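Local coordinates for protein beta-mannosidase (Trichoderma harzianum, PDB 4CVU) that probably hydrolyses terminal beta-D-mannose residues from beta-mannosides as a fungal enzyme of glycoside hydrolase family 2, at residues A[412-417]-A[706-711]; A[577-580]-A[584-587]; A[593-598]-A[685-690]; A[647-652]-A[669-674]. One frame throughout, in Å; residues are numbered along the deposited sequence.

Contact 1: residues A[412-417]-A[706-711]. With CD (cadmium ion), chain T.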
loop_
_atom_site.group_PDB
_atom_site.type_symbol
_atom_site.label_atom_id
_atom_site.label_comp_id
_atom_site.label_asym_id
_atom_site.label_seq_id
_atom_site.Cartn_x
_atom_site.Cartn_y
_atom_site.Cartn_z
ATOM N N GLU A 412 15.843 -25.988 10.246
ATOM C CA GLU A 412 16.664 -26.630 11.300
ATOM C C GLU A 412 16.091 -26.363 12.692
ATOM O O GLU A 412 15.905 -27.307 13.522
ATOM C CB GLU A 412 18.091 -26.126 11.238
ATOM C CG GLU A 412 18.775 -26.416 9.915
ATOM C CD GLU A 412 20.259 -26.616 10.084
ATOM O OE1 GLU A 412 20.601 -27.619 10.746
ATOM O OE2 GLU A 412 21.050 -25.765 9.591
ATOM N N SER A 413 15.718 -25.096 12.913
ATOM C CA SER A 413 15.220 -24.679 14.210
ATOM C C SER A 413 13.930 -25.374 14.627
ATOM O O SER A 413 13.636 -25.457 15.826
ATOM C CB SER A 413 14.977 -23.199 14.257
ATOM O OG SER A 413 14.793 -22.810 15.608
ATOM N N GLN A 414 13.193 -25.871 13.670
ATOM C CA GLN A 414 11.939 -26.553 13.909
ATOM C C GLN A 414 12.169 -28.027 14.134
ATOM O O GLN A 414 11.241 -28.771 14.283
ATOM C CB GLN A 414 11.003 -26.370 12.719
ATOM C CG GLN A 414 10.242 -25.052 12.621
ATOM C CD GLN A 414 9.224 -25.079 11.501
ATOM O OE1 GLN A 414 9.451 -24.509 10.475
ATOM N NE2 GLN A 414 8.125 -25.805 11.672
ATOM N N ASN A 415 13.423 -28.410 14.201
ATOM C CA ASN A 415 13.908 -29.775 14.343
ATOM C C ASN A 415 13.609 -30.688 13.143
ATOM O O ASN A 415 13.394 -31.856 13.345
ATOM C CB ASN A 415 13.361 -30.421 15.663
ATOM C CG ASN A 415 13.820 -29.695 16.906
ATOM O OD1 ASN A 415 14.990 -29.520 17.126
ATOM N ND2 ASN A 415 12.895 -29.225 17.691
ATOM N N PHE A 416 13.624 -30.146 11.921
ATOM C CA PHE A 416 13.403 -30.926 10.720
ATOM C C PHE A 416 14.593 -31.852 10.425
ATOM O O PHE A 416 15.675 -31.581 10.813
ATOM C CB PHE A 416 13.194 -30.015 9.481
ATOM C CG PHE A 416 11.834 -29.408 9.352
ATOM C CD1 PHE A 416 11.151 -28.936 10.429
ATOM C CD2 PHE A 416 11.293 -29.241 8.139
ATOM C CE1 PHE A 416 9.944 -28.321 10.273
ATOM C CE2 PHE A 416 10.097 -28.641 7.984
ATOM C CZ PHE A 416 9.427 -28.170 9.048
ATOM N N ASN A 417 14.371 -32.968 9.762
ATOM C CA ASN A 417 15.434 -33.675 9.074
ATOM C C ASN A 417 15.105 -33.935 7.621
ATOM O O ASN A 417 15.938 -34.485 6.900
ATOM C CB ASN A 417 15.837 -34.958 9.804
ATOM C CG ASN A 417 14.673 -35.871 10.038
ATOM O OD1 ASN A 417 13.766 -35.903 9.240
ATOM N ND2 ASN A 417 14.644 -36.529 11.187
ATOM N N TRP A 706 1.797 -30.070 5.641
ATOM C CA TRP A 706 1.489 -29.204 4.500
ATOM C C TRP A 706 1.145 -27.824 5.060
ATOM O O TRP A 706 0.129 -27.690 5.748
ATOM C CB TRP A 706 0.312 -29.774 3.655
ATOM C CG TRP A 706 0.204 -28.934 2.440
ATOM C CD1 TRP A 706 -0.475 -27.781 2.324
ATOM C CD2 TRP A 706 0.962 -29.075 1.229
ATOM N NE1 TRP A 706 -0.242 -27.198 1.121
ATOM C CE2 TRP A 706 0.640 -27.979 0.416
ATOM C CE3 TRP A 706 1.841 -30.040 0.745
ATOM C CZ2 TRP A 706 1.161 -27.813 -0.831
ATOM C CZ3 TRP A 706 2.386 -29.872 -0.508
ATOM C CH2 TRP A 706 2.045 -28.756 -1.289
ATOM N N GLN A 707 1.922 -26.759 4.818
ATOM C CA GLN A 707 3.082 -26.679 3.960
ATOM C C GLN A 707 4.080 -25.806 4.710
ATOM O O GLN A 707 3.705 -25.103 5.659
ATOM C CB GLN A 707 2.739 -26.008 2.620
ATOM C CG GLN A 707 2.160 -24.611 2.753
ATOM C CD GLN A 707 1.430 -24.104 1.523
ATOM O OE1 GLN A 707 0.322 -24.533 1.234
ATOM N NE2 GLN A 707 2.039 -23.156 0.807
ATOM N N LEU A 708 5.352 -25.889 4.340
ATOM C CA LEU A 708 6.352 -25.167 5.086
ATOM C C LEU A 708 6.105 -23.700 4.896
ATOM O O LEU A 708 6.054 -22.941 5.866
ATOM C CB LEU A 708 7.774 -25.524 4.609
ATOM C CG LEU A 708 8.914 -24.573 5.085
ATOM C CD1 LEU A 708 9.195 -24.756 6.548
ATOM C CD2 LEU A 708 10.172 -24.870 4.342
ATOM N N ASN A 709 5.975 -23.296 3.627
ATOM C CA ASN A 709 6.252 -21.906 3.262
ATOM C C ASN A 709 5.261 -21.297 2.267
ATOM O O ASN A 709 4.498 -22.038 1.626
ATOM C CB ASN A 709 7.680 -21.802 2.725
ATOM C CG ASN A 709 7.864 -22.547 1.416
ATOM O OD1 ASN A 709 7.520 -23.724 1.312
ATOM N ND2 ASN A 709 8.408 -21.870 0.405
ATOM N N ASP A 710 5.322 -19.959 2.109
ATOM C CA ASP A 710 4.396 -19.183 1.265
ATOM C C ASP A 710 5.096 -18.585 0.042
ATOM O O ASP A 710 6.241 -18.145 0.134
ATOM C CB ASP A 710 3.772 -17.984 2.008
ATOM C CG ASP A 710 2.485 -18.328 2.743
ATOM O OD1 ASP A 710 1.667 -19.107 2.232
ATOM O OD2 ASP A 710 2.280 -17.777 3.862
ATOM N N ILE A 711 4.375 -18.548 -1.082
ATOM C CA ILE A 711 4.847 -17.909 -2.311
ATOM C C ILE A 711 4.465 -16.426 -2.418
ATOM O O ILE A 711 5.050 -15.688 -3.219
ATOM C CB ILE A 711 4.283 -18.677 -3.530
ATOM C CG1 ILE A 711 5.159 -18.494 -4.725
ATOM C CG2 ILE A 711 2.872 -18.268 -3.842
ATOM C CD1 ILE A 711 4.742 -19.338 -5.930
HETATM CD CD CD T . 22.863 -27.394 11.826
HETATM O O HOH W 1 23.676 -25.888 10.526
HETATM O O HOH W 2 22.222 -28.944 13.424
#
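Leu-708 pushes one methyl, CD1, against both Gln-414 and Phe-416, and this small buried patch is all that joins the two segments. CD1 lies 4.2 Å from CZ of Phe-416, approaching the ring at a slant, and 3.9 Å from OE1 of Gln-414. The leucine side chain reaches across because CG stands anti to the backbone N (chi1 166°). Leu-407 and Val-411 of helix 401-413 and Ala-387 of strand 380-389 complete the apolar nest. NE2 of Gln-414 is hydrogen-bonded to Ser-733 OG and Tyr-705 OH, which fixes how the amide is turned and leaves OE1 beside the leucine methyl. Behind Leu-708, Gln-707 NE2 donates a nearly straight bond to Asn-709 O (2.8 Å, 173°), tying that loop to itself just after a cis peptide.

The helix ends in a Schellman motif with Asn-415 as its C-prime residue. On the other, partly exposed side of this end, far from Leu-708, Glu-412 binds a cadmium ion through OE1 at 2.5 Å. Two waters share the metal, and one of them also donates to Glu-412 OE2 at 2.8 Å. OE1 is also hydrogen-bonded to Arg-316, and OE2 forms a salt bridge with Arg-439. No hydrogen bond crosses between the segments: their direct contact is slight and apolar, and the polar bonds of the helix end go to other parts of the chain.

Contact 2: residues A[577-580]-A[584-587]; sequences TSVS and SAYP
Tyr-586 reaches across to Ser-580 and gives its phenol proton to the backbone carbonyl: OH lies 2.5 Å from Ser-580 O, a short bond. The acceptor sits at the edge of the tyrosine ring, in its plane, and the donor is tilted 18° from the carbonyl plane, with a C=O...donor angle of 139°. Beside this bond is one apolar touch, Val-579 CB against Ala-585 CB at 4.1 Å, where both side chains point at each other from the two halves of the loop. The tyrosine's first torsion (chi1 -54°) sets CG anti to the carbonyl carbon, which directs the ring toward Ser-580.

A second shell fixes the ring. Ser-685 OG of helix 664-692 also bonds the phenol oxygen, Phe-689 meets the ring edge-to-face, and the ring of Phe-572 meets it as well. Ser-580 rests on Phe-678 and Met-682 of the same helix, while Thr-577 at the far end packs on Ala-651 of helix 638-655. A phenylalanine in place of Tyr-586 would probably leave the carbonyl of Ser-580 and the hydroxyl of Ser-685 without their shared mate, and the loop around them less firmly held.

Both segments belong to the connection from strand 570-572 to strand 592-595. It joins two neighbouring parallel strands, consistent with the (beta/alpha)8 barrel of family 2 enzymes, here by a folded loop without a regular helix, closed on itself by a tyrosine-to-backbone bond.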
loop_
_atom_site.group_PDB
_atom_site.type_symbol
_atom_site.label_atom_id
_atom_site.label_comp_id
_atom_site.label_asym_id
_atom_site.label_seq_id
_atom_site.Cartn_x
_atom_site.Cartn_y
_atom_site.Cartn_z
ATOM N N THR A 577 -14.618 -28.775 10.979
ATOM C CA THR A 577 -13.985 -28.327 12.218
ATOM C C THR A 577 -14.502 -29.022 13.468
ATOM O O THR A 577 -13.898 -28.892 14.498
ATOM C CB THR A 577 -14.121 -26.829 12.454
ATOM O OG1 THR A 577 -15.519 -26.482 12.572
ATOM C CG2 THR A 577 -13.458 -26.068 11.302
ATOM N N SER A 578 -15.615 -29.747 13.378
ATOM C CA SER A 578 -16.123 -30.512 14.519
ATOM C C SER A 578 -15.315 -31.778 14.875
ATOM O O SER A 578 -15.492 -32.327 15.965
ATOM C CB SER A 578 -17.587 -30.907 14.298
ATOM O OG SER A 578 -17.671 -31.850 13.246
ATOM N N VAL A 579 -14.464 -32.271 13.974
ATOM C CA VAL A 579 -13.639 -33.429 14.280
ATOM C C VAL A 579 -12.135 -33.162 14.267
ATOM O O VAL A 579 -11.326 -34.113 14.381
ATOM C CB VAL A 579 -13.928 -34.608 13.314
ATOM C CG1 VAL A 579 -15.379 -35.073 13.469
ATOM C CG2 VAL A 579 -13.625 -34.233 11.880
ATOM N N SER A 580 -11.743 -31.883 14.145
ATOM C CA SER A 580 -10.345 -31.528 13.971
ATOM C C SER A 580 -9.402 -32.054 15.034
ATOM O O SER A 580 -8.263 -32.327 14.750
ATOM C CB SER A 580 -10.219 -29.999 13.888
ATOM O OG SER A 580 -10.968 -29.498 12.774
ATOM N N SER A 584 -9.776 -40.150 16.441
ATOM C CA SER A 584 -10.386 -41.245 15.688
ATOM C C SER A 584 -10.726 -40.842 14.236
ATOM O O SER A 584 -11.083 -41.700 13.440
ATOM C CB SER A 584 -11.598 -41.827 16.430
ATOM O OG SER A 584 -12.569 -40.855 16.701
ATOM N N ALA A 585 -10.574 -39.555 13.885
ATOM C CA ALA A 585 -10.737 -39.120 12.516
ATOM C C ALA A 585 -9.422 -39.070 11.702
ATOM O O ALA A 585 -9.483 -38.972 10.475
ATOM C CB ALA A 585 -11.441 -37.774 12.453
ATOM N N TYR A 586 -8.268 -39.168 12.371
ATOM C CA TYR A 586 -6.968 -39.161 11.686
ATOM C C TYR A 586 -6.614 -40.498 10.989
ATOM O O TYR A 586 -6.995 -41.566 11.449
ATOM C CB TYR A 586 -5.840 -38.747 12.637
ATOM C CG TYR A 586 -6.031 -37.426 13.370
ATOM C CD1 TYR A 586 -6.951 -36.467 12.961
ATOM C CD2 TYR A 586 -5.264 -37.149 14.497
ATOM C CE1 TYR A 586 -7.105 -35.272 13.669
ATOM C CE2 TYR A 586 -5.418 -35.982 15.221
ATOM C CZ TYR A 586 -6.330 -35.045 14.818
ATOM O OH TYR A 586 -6.413 -33.895 15.531
ATOM N N PRO A 587 -5.884 -40.428 9.869
ATOM C CA PRO A 587 -5.596 -41.670 9.114
ATOM C C PRO A 587 -4.525 -42.522 9.799
ATOM O O PRO A 587 -3.550 -41.966 10.310
ATOM C CB PRO A 587 -5.091 -41.149 7.772
ATOM C CG PRO A 587 -4.532 -39.805 8.072
ATOM C CD PRO A 587 -5.403 -39.228 9.160
#

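Contact 3: residues A[593-598]-A[685-690]; sequences NEFGFI and SEIQFY
Phe-595 carries CG in the crowded position between its backbone N and carbonyl carbon (chi1 56°), while Tyr-690 holds CG anti to its own carbonyl carbon; together these torsions bring the two rings into a tilted T-shaped pair. The edge of Tyr-690 points at the face of Phe-595, with CE2 over the ring centre, 3.6 Å above the plane, and the planes at 62°. At the rim of the same phenylalanine, near its plane, CG1 of Ile-687 lies 3.9 Å from CZ, its side chain crossing at about a right angle.

Glu-686 comes past in the opposite direction to Phe-595, and its OE1 is 3.3 Å from Phe-595 CB. That oxygen is not left to the hydrocarbon alone: Tyr-690 OH donates to Glu-686 OE1 at 2.7 Å, on the anti side, somewhat out of the carboxylate plane. The pair sits one turn apart on the helix, so the bond also fixes the rotation of the phenol. A water donates both to Tyr-690 OH (3.0 Å) and to Glu-594 O (3.2 Å), a polar bridge from helix to strand beside the aromatic pair.

Phe-572 touches Phe-595, Glu-686 and Tyr-690 alike, and Ser-703 and Tyr-705 flank Phe-595 from strand 702-705. The axes of the strand and helix segments make 144°, roughly antiparallel. Strand 592-595 leads through intervening helices to helix 664-692 and then strand 702-705, a beta-alpha-beta crossover consistent with a (beta/alpha)8 barrel, whose helix packs on the strand through aromatic and apolar side chains with one buried carboxylate.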
loop_
_atom_site.group_PDB
_atom_site.type_symbol
_atom_site.label_atom_id
_atom_site.label_comp_id
_atom_site.label_asym_id
_atom_site.label_seq_id
_atom_site.Cartn_x
_atom_site.Cartn_y
_atom_site.Cartn_z
ATOM N N ASN A 593 2.707 -37.733 4.686
ATOM C CA ASN A 593 3.479 -36.866 3.800
ATOM C C ASN A 593 2.849 -35.511 3.521
ATOM O O ASN A 593 3.515 -34.619 2.959
ATOM C CB ASN A 593 3.793 -37.600 2.487
ATOM C CG ASN A 593 2.646 -37.600 1.508
ATOM O OD1 ASN A 593 1.510 -37.785 1.879
ATOM N ND2 ASN A 593 2.959 -37.442 0.221
ATOM N N GLU A 594 1.571 -35.391 3.904
ATOM C CA GLU A 594 0.721 -34.191 3.702
ATOM C C GLU A 594 -0.402 -34.103 4.712
ATOM O O GLU A 594 -1.197 -35.048 4.872
ATOM C CB GLU A 594 0.009 -34.219 2.342
ATOM C CG GLU A 594 0.852 -34.066 1.123
ATOM C CD GLU A 594 0.065 -33.724 -0.142
ATOM O OE1 GLU A 594 -0.967 -33.038 -0.047
ATOM O OE2 GLU A 594 0.530 -34.059 -1.284
ATOM N N PHE A 595 -0.521 -32.944 5.344
ATOM C CA PHE A 595 -1.691 -32.647 6.193
ATOM C C PHE A 595 -1.731 -31.187 6.576
ATOM O O PHE A 595 -0.679 -30.552 6.767
ATOM C CB PHE A 595 -1.732 -33.532 7.443
ATOM C CG PHE A 595 -0.486 -33.456 8.286
ATOM C CD1 PHE A 595 0.646 -34.227 7.969
ATOM C CD2 PHE A 595 -0.444 -32.644 9.414
ATOM C CE1 PHE A 595 1.789 -34.161 8.760
ATOM C CE2 PHE A 595 0.702 -32.570 10.203
ATOM C CZ PHE A 595 1.806 -33.341 9.886
ATOM N N GLY A 596 -2.939 -30.631 6.647
ATOM C CA GLY A 596 -3.079 -29.210 7.053
ATOM C C GLY A 596 -4.451 -28.576 7.006
ATOM O O GLY A 596 -5.469 -29.246 6.755
ATOM N N PHE A 597 -4.462 -27.286 7.356
ATOM C CA PHE A 597 -5.632 -26.404 7.432
ATOM C C PHE A 597 -5.025 -25.012 7.134
ATOM O O PHE A 597 -3.905 -24.804 7.557
ATOM C CB PHE A 597 -6.164 -26.399 8.834
ATOM C CG PHE A 597 -7.611 -25.999 8.953
ATOM C CD1 PHE A 597 -7.983 -24.709 9.106
ATOM C CD2 PHE A 597 -8.613 -26.986 8.900
ATOM C CE1 PHE A 597 -9.312 -24.345 9.206
ATOM C CE2 PHE A 597 -9.918 -26.652 9.017
ATOM C CZ PHE A 597 -10.298 -25.346 9.173
ATOM N N ILE A 598 -5.691 -24.078 6.432
ATOM C CA ILE A 598 -5.101 -22.722 6.149
ATOM C C ILE A 598 -5.153 -21.727 7.286
ATOM O O ILE A 598 -6.007 -21.882 8.194
ATOM C CB ILE A 598 -5.701 -22.093 4.889
ATOM C CG1 ILE A 598 -7.179 -21.748 5.120
ATOM C CG2 ILE A 598 -5.555 -23.030 3.698
ATOM C CD1 ILE A 598 -7.785 -20.801 4.099
ATOM N N SER A 685 -1.789 -31.644 17.305
ATOM C CA SER A 685 -2.660 -32.790 17.522
ATOM C C SER A 685 -2.401 -33.945 16.518
ATOM O O SER A 685 -2.462 -35.163 16.883
ATOM C CB SER A 685 -4.117 -32.358 17.475
ATOM O OG SER A 685 -4.979 -33.461 17.773
ATOM N N GLU A 686 -2.125 -33.603 15.255
ATOM C CA GLU A 686 -1.819 -34.623 14.289
ATOM C C GLU A 686 -0.408 -35.142 14.456
ATOM O O GLU A 686 -0.195 -36.334 14.448
ATOM C CB GLU A 686 -2.076 -34.159 12.849
ATOM C CG GLU A 686 -3.548 -34.018 12.534
ATOM C CD GLU A 686 -3.843 -33.774 11.079
ATOM O OE1 GLU A 686 -3.293 -34.437 10.211
ATOM O OE2 GLU A 686 -4.686 -32.925 10.796
ATOM N N ILE A 687 0.579 -34.253 14.597
ATOM C CA ILE A 687 1.941 -34.718 14.689
ATOM C C ILE A 687 2.198 -35.686 15.859
ATOM O O ILE A 687 2.931 -36.656 15.706
ATOM C CB ILE A 687 2.934 -33.554 14.838
ATOM C CG1 ILE A 687 2.969 -32.749 13.532
ATOM C CG2 ILE A 687 4.297 -34.162 15.161
ATOM C CD1 ILE A 687 3.735 -31.431 13.601
ATOM N N GLN A 688 1.665 -35.375 17.037
ATOM C CA GLN A 688 1.873 -36.236 18.197
ATOM C C GLN A 688 1.192 -37.601 17.972
ATOM O O GLN A 688 1.678 -38.620 18.416
ATOM C CB GLN A 688 1.357 -35.581 19.473
ATOM C CG GLN A 688 -0.152 -35.382 19.566
ATOM C CD GLN A 688 -0.585 -34.735 20.876
ATOM O OE1 GLN A 688 0.070 -33.827 21.407
ATOM N NE2 GLN A 688 -1.708 -35.220 21.418
ATOM N N PHE A 689 0.080 -37.607 17.260
ATOM C CA PHE A 689 -0.611 -38.874 16.914
ATOM C C PHE A 689 0.187 -39.715 15.887
ATOM O O PHE A 689 0.330 -40.926 16.030
ATOM C CB PHE A 689 -2.015 -38.557 16.391
ATOM C CG PHE A 689 -2.689 -39.703 15.714
ATOM C CD1 PHE A 689 -3.462 -40.585 16.425
ATOM C CD2 PHE A 689 -2.544 -39.885 14.351
ATOM C CE1 PHE A 689 -4.075 -41.629 15.805
ATOM C CE2 PHE A 689 -3.143 -40.956 13.714
ATOM C CZ PHE A 689 -3.912 -41.822 14.443
ATOM N N TYR A 690 0.742 -39.054 14.879
ATOM C CA TYR A 690 1.611 -39.739 13.910
ATOM C C TYR A 690 2.870 -40.312 14.593
ATOM O O TYR A 690 3.242 -41.465 14.360
ATOM C CB TYR A 690 2.020 -38.826 12.739
ATOM C CG TYR A 690 0.873 -38.333 11.888
ATOM C CD1 TYR A 690 -0.180 -39.179 11.529
ATOM C CD2 TYR A 690 0.809 -36.976 11.478
ATOM C CE1 TYR A 690 -1.255 -38.702 10.791
ATOM C CE2 TYR A 690 -0.257 -36.509 10.737
ATOM C CZ TYR A 690 -1.289 -37.362 10.392
ATOM O OH TYR A 690 -2.375 -36.891 9.629
HETATM O O HOH W 3 -1.552 -37.516 6.864
#

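Contact 4: residues A[647-652]-A[669-674]; sequences EMTLAV and SSWCHA. With NAG (2-acetamido-2-deoxy-beta-D-glucopyranose), chain B; NAG (2-acetamido-2-deoxy-beta-D-glucopyranose), chain H.
The Trp-671 indole has sugar over one of its faces: the acetyl methyl C8 of one N-acetylglucosamine (chain B) lies 3.7 Å above the plane, and C6 of another (chain H) 3.4 Å above it, both offset toward the rim. Val-652 CG1 approaches CZ3 at a slant, 3.9 Å away, with Thr-649 CG2 a little farther off. The indole NE1 is hydrogen-bonded to Pro-659 O.

Thr-649 faces the chain B sugar, whose N2 donates to Thr-649 OG1 at 3.0 Å and 165°. The same hydroxyl is bonded to Gln-645 O one turn back, which fixes its rotation. Deeper between the helices, Val-652 straddles Ala-674: CG1, anti to its backbone N (chi1 172°), and CG2 both reach Ala-674 CB at 3.8 Å. The CA atoms of Val-652 and Ala-674 are the closest pair across the segments, consistent with the small alanine. Replacing Trp-671 with an alanine would probably strip the two sugars of their shared platform and open a gap beside Val-652.

Helix segments 647-652 and 669-674 cross at 80°, with axes 10.4 Å apart, joined by apolar contacts alone. It is a near-perpendicular helix pair bordered by an aromatic side chain that lies under attached glycans, with carbons of two sugars over one face of its indole.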
loop_
_atom_site.group_PDB
_atom_site.type_symbol
_atom_site.label_atom_id
_atom_site.label_comp_id
_atom_site.label_asym_id
_atom_site.label_seq_id
_atom_site.Cartn_x
_atom_site.Cartn_y
_atom_site.Cartn_z
ATOM N N GLU A 647 -14.131 -21.467 6.362
ATOM C CA GLU A 647 -13.440 -22.524 7.134
ATOM C C GLU A 647 -12.651 -21.922 8.287
ATOM O O GLU A 647 -12.716 -22.365 9.429
ATOM C CB GLU A 647 -12.545 -23.375 6.246
ATOM C CG GLU A 647 -13.303 -24.372 5.351
ATOM C CD GLU A 647 -12.401 -25.039 4.304
ATOM O OE1 GLU A 647 -11.178 -24.760 4.271
ATOM O OE2 GLU A 647 -12.908 -25.876 3.517
ATOM N N MET A 648 -11.894 -20.854 8.029
ATOM C CA MET A 648 -11.131 -20.296 9.097
ATOM C C MET A 648 -12.030 -19.704 10.162
ATOM O O MET A 648 -11.741 -19.813 11.368
ATOM C CB MET A 648 -10.165 -19.211 8.516
ATOM C CG MET A 648 -9.095 -19.784 7.636
ATOM S SD MET A 648 -7.926 -18.412 7.213
ATOM C CE MET A 648 -9.042 -17.688 6.068
ATOM N N THR A 649 -13.130 -19.079 9.754
ATOM C CA THR A 649 -14.028 -18.379 10.677
ATOM C C THR A 649 -14.695 -19.379 11.599
ATOM O O THR A 649 -14.792 -19.138 12.806
ATOM C CB THR A 649 -15.120 -17.561 9.936
ATOM O OG1 THR A 649 -14.515 -16.665 9.011
ATOM C CG2 THR A 649 -15.971 -16.712 10.894
ATOM N N LEU A 650 -15.140 -20.488 11.047
ATOM C CA LEU A 650 -15.795 -21.506 11.851
ATOM C C LEU A 650 -14.843 -22.189 12.869
ATOM O O LEU A 650 -15.240 -22.509 14.012
ATOM C CB LEU A 650 -16.438 -22.551 10.966
ATOM C CG LEU A 650 -17.675 -22.194 10.125
ATOM C CD1 LEU A 650 -18.148 -23.407 9.340
ATOM C CD2 LEU A 650 -18.817 -21.642 10.983
ATOM N N ALA A 651 -13.606 -22.429 12.424
ATOM C CA ALA A 651 -12.571 -22.988 13.257
ATOM C C ALA A 651 -12.373 -22.159 14.527
ATOM O O ALA A 651 -12.401 -22.700 15.626
ATOM C CB ALA A 651 -11.267 -23.106 12.475
ATOM N N VAL A 652 -12.142 -20.857 14.351
ATOM C CA VAL A 652 -11.991 -19.954 15.451
ATOM C C VAL A 652 -13.239 -19.927 16.342
ATOM O O VAL A 652 -13.120 -20.026 17.538
ATOM C CB VAL A 652 -11.708 -18.505 14.983
ATOM C CG1 VAL A 652 -11.751 -17.576 16.167
ATOM C CG2 VAL A 652 -10.360 -18.403 14.304
ATOM N N SER A 669 -5.874 -7.746 12.905
ATOM C CA SER A 669 -4.697 -8.411 13.392
ATOM C C SER A 669 -5.012 -9.576 14.343
ATOM O O SER A 669 -4.324 -10.610 14.326
ATOM C CB SER A 669 -3.859 -7.506 14.201
ATOM O OG SER A 669 -2.692 -8.220 14.510
ATOM N N SER A 670 -5.965 -9.340 15.223
ATOM C CA SER A 670 -6.327 -10.307 16.267
ATOM C C SER A 670 -7.077 -11.495 15.703
ATOM O O SER A 670 -6.914 -12.624 16.208
ATOM C CB SER A 670 -7.222 -9.673 17.322
ATOM O OG SER A 670 -6.499 -9.087 18.346
ATOM N N TRP A 671 -7.947 -11.256 14.729
ATOM C CA TRP A 671 -8.601 -12.376 14.010
ATOM C C TRP A 671 -7.540 -13.180 13.239
ATOM O O TRP A 671 -7.591 -14.376 13.185
ATOM C CB TRP A 671 -9.747 -11.878 13.061
ATOM C CG TRP A 671 -11.062 -11.848 13.725
ATOM C CD1 TRP A 671 -11.608 -10.839 14.472
ATOM C CD2 TRP A 671 -11.987 -12.936 13.793
ATOM N NE1 TRP A 671 -12.826 -11.234 14.963
ATOM C CE2 TRP A 671 -13.065 -12.524 14.585
ATOM C CE3 TRP A 671 -11.987 -14.231 13.272
ATOM C CZ2 TRP A 671 -14.156 -13.343 14.849
ATOM C CZ3 TRP A 671 -13.068 -15.056 13.527
ATOM C CH2 TRP A 671 -14.143 -14.606 14.299
ATOM N N CYS A 672 -6.586 -12.525 12.595
ATOM C CA CYS A 672 -5.526 -13.278 11.931
ATOM C C CYS A 672 -4.777 -14.259 12.871
ATOM O O CYS A 672 -4.396 -15.342 12.458
ATOM C CB CYS A 672 -4.512 -12.326 11.249
ATOM S SG CYS A 672 -5.196 -11.528 9.773
ATOM N N HIS A 673 -4.547 -13.847 14.115
ATOM C CA HIS A 673 -3.780 -14.606 15.091
ATOM C C HIS A 673 -4.596 -15.787 15.619
ATOM O O HIS A 673 -4.051 -16.872 15.778
ATOM C CB HIS A 673 -3.374 -13.674 16.216
ATOM C CG HIS A 673 -2.537 -14.307 17.270
ATOM N ND1 HIS A 673 -1.319 -14.865 17.007
ATOM C CD2 HIS A 673 -2.735 -14.456 18.597
ATOM C CE1 HIS A 673 -0.798 -15.348 18.118
ATOM N NE2 HIS A 673 -1.632 -15.099 19.100
ATOM N N ALA A 674 -5.898 -15.606 15.829
ATOM C CA ALA A 674 -6.758 -16.760 16.243
ATOM C C ALA A 674 -6.788 -17.900 15.239
ATOM O O ALA A 674 -6.845 -19.086 15.646
ATOM C CB ALA A 674 -8.176 -16.292 16.570
HETATM C C1 NAG B . -16.452 -13.571 6.350
HETATM C C2 NAG B . -16.931 -13.836 7.763
HETATM C C3 NAG B . -17.746 -15.125 7.883
HETATM C C4 NAG B . -18.819 -15.276 6.799
HETATM C C5 NAG B . -18.156 -15.012 5.483
HETATM C C6 NAG B . -19.134 -15.106 4.309
HETATM C C7 NAG B . -15.488 -12.997 9.547
HETATM C C8 NAG B . -14.358 -13.273 10.503
HETATM N N2 NAG B . -15.814 -13.950 8.692
HETATM O O3 NAG B . -18.354 -15.182 9.151
HETATM O O4 NAG B . -19.348 -16.581 6.753
HETATM O O5 NAG B . -17.552 -13.734 5.473
HETATM O O6 NAG B . -20.182 -14.168 4.468
HETATM O O7 NAG B . -16.084 -11.915 9.615
HETATM C C1 NAG H . -14.287 -7.559 14.527
HETATM C C2 NAG H . -15.578 -6.708 14.581
HETATM C C3 NAG H . -16.855 -7.542 14.611
HETATM C C4 NAG H . -16.809 -8.576 13.504
HETATM C C5 NAG H . -15.541 -9.421 13.652
HETATM C C6 NAG H . -15.425 -10.479 12.545
HETATM C C7 NAG H . -15.600 -4.491 15.557
HETATM C C8 NAG H . -15.689 -3.625 16.789
HETATM N N2 NAG H . -15.618 -5.808 15.707
HETATM O O3 NAG H . -17.952 -6.678 14.398
HETATM O O4 NAG H . -17.949 -9.406 13.597
HETATM O O5 NAG H . -14.414 -8.588 13.586
HETATM O O6 NAG H . -15.449 -9.877 11.267
HETATM O O7 NAG H . -15.529 -3.976 14.458
#

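Overall arrangement
Contacts 1 and 3 lie nearer the middle of the chain and are buried. The centres of contacts 2 and 4 lie about 25 and 26 Å from the chain's centre; contact 2 is partly buried, contact 4 buried partly under attached sugars. Contacts 3 and 4 use different turns of helix 664-692, one against a barrel strand, the other against helix 638-655. Contact 2 leans on that first helix too, through Ser-685 and Phe-689. Chemistry follows place: one leucine methyl on a ring and an amide in contact 1, aromatic packing with a buried carboxylate in contact 3, one loop-closing hydrogen bond in contact 2, glycan packing in contact 4. Contact 1 touches neither 2 nor 4.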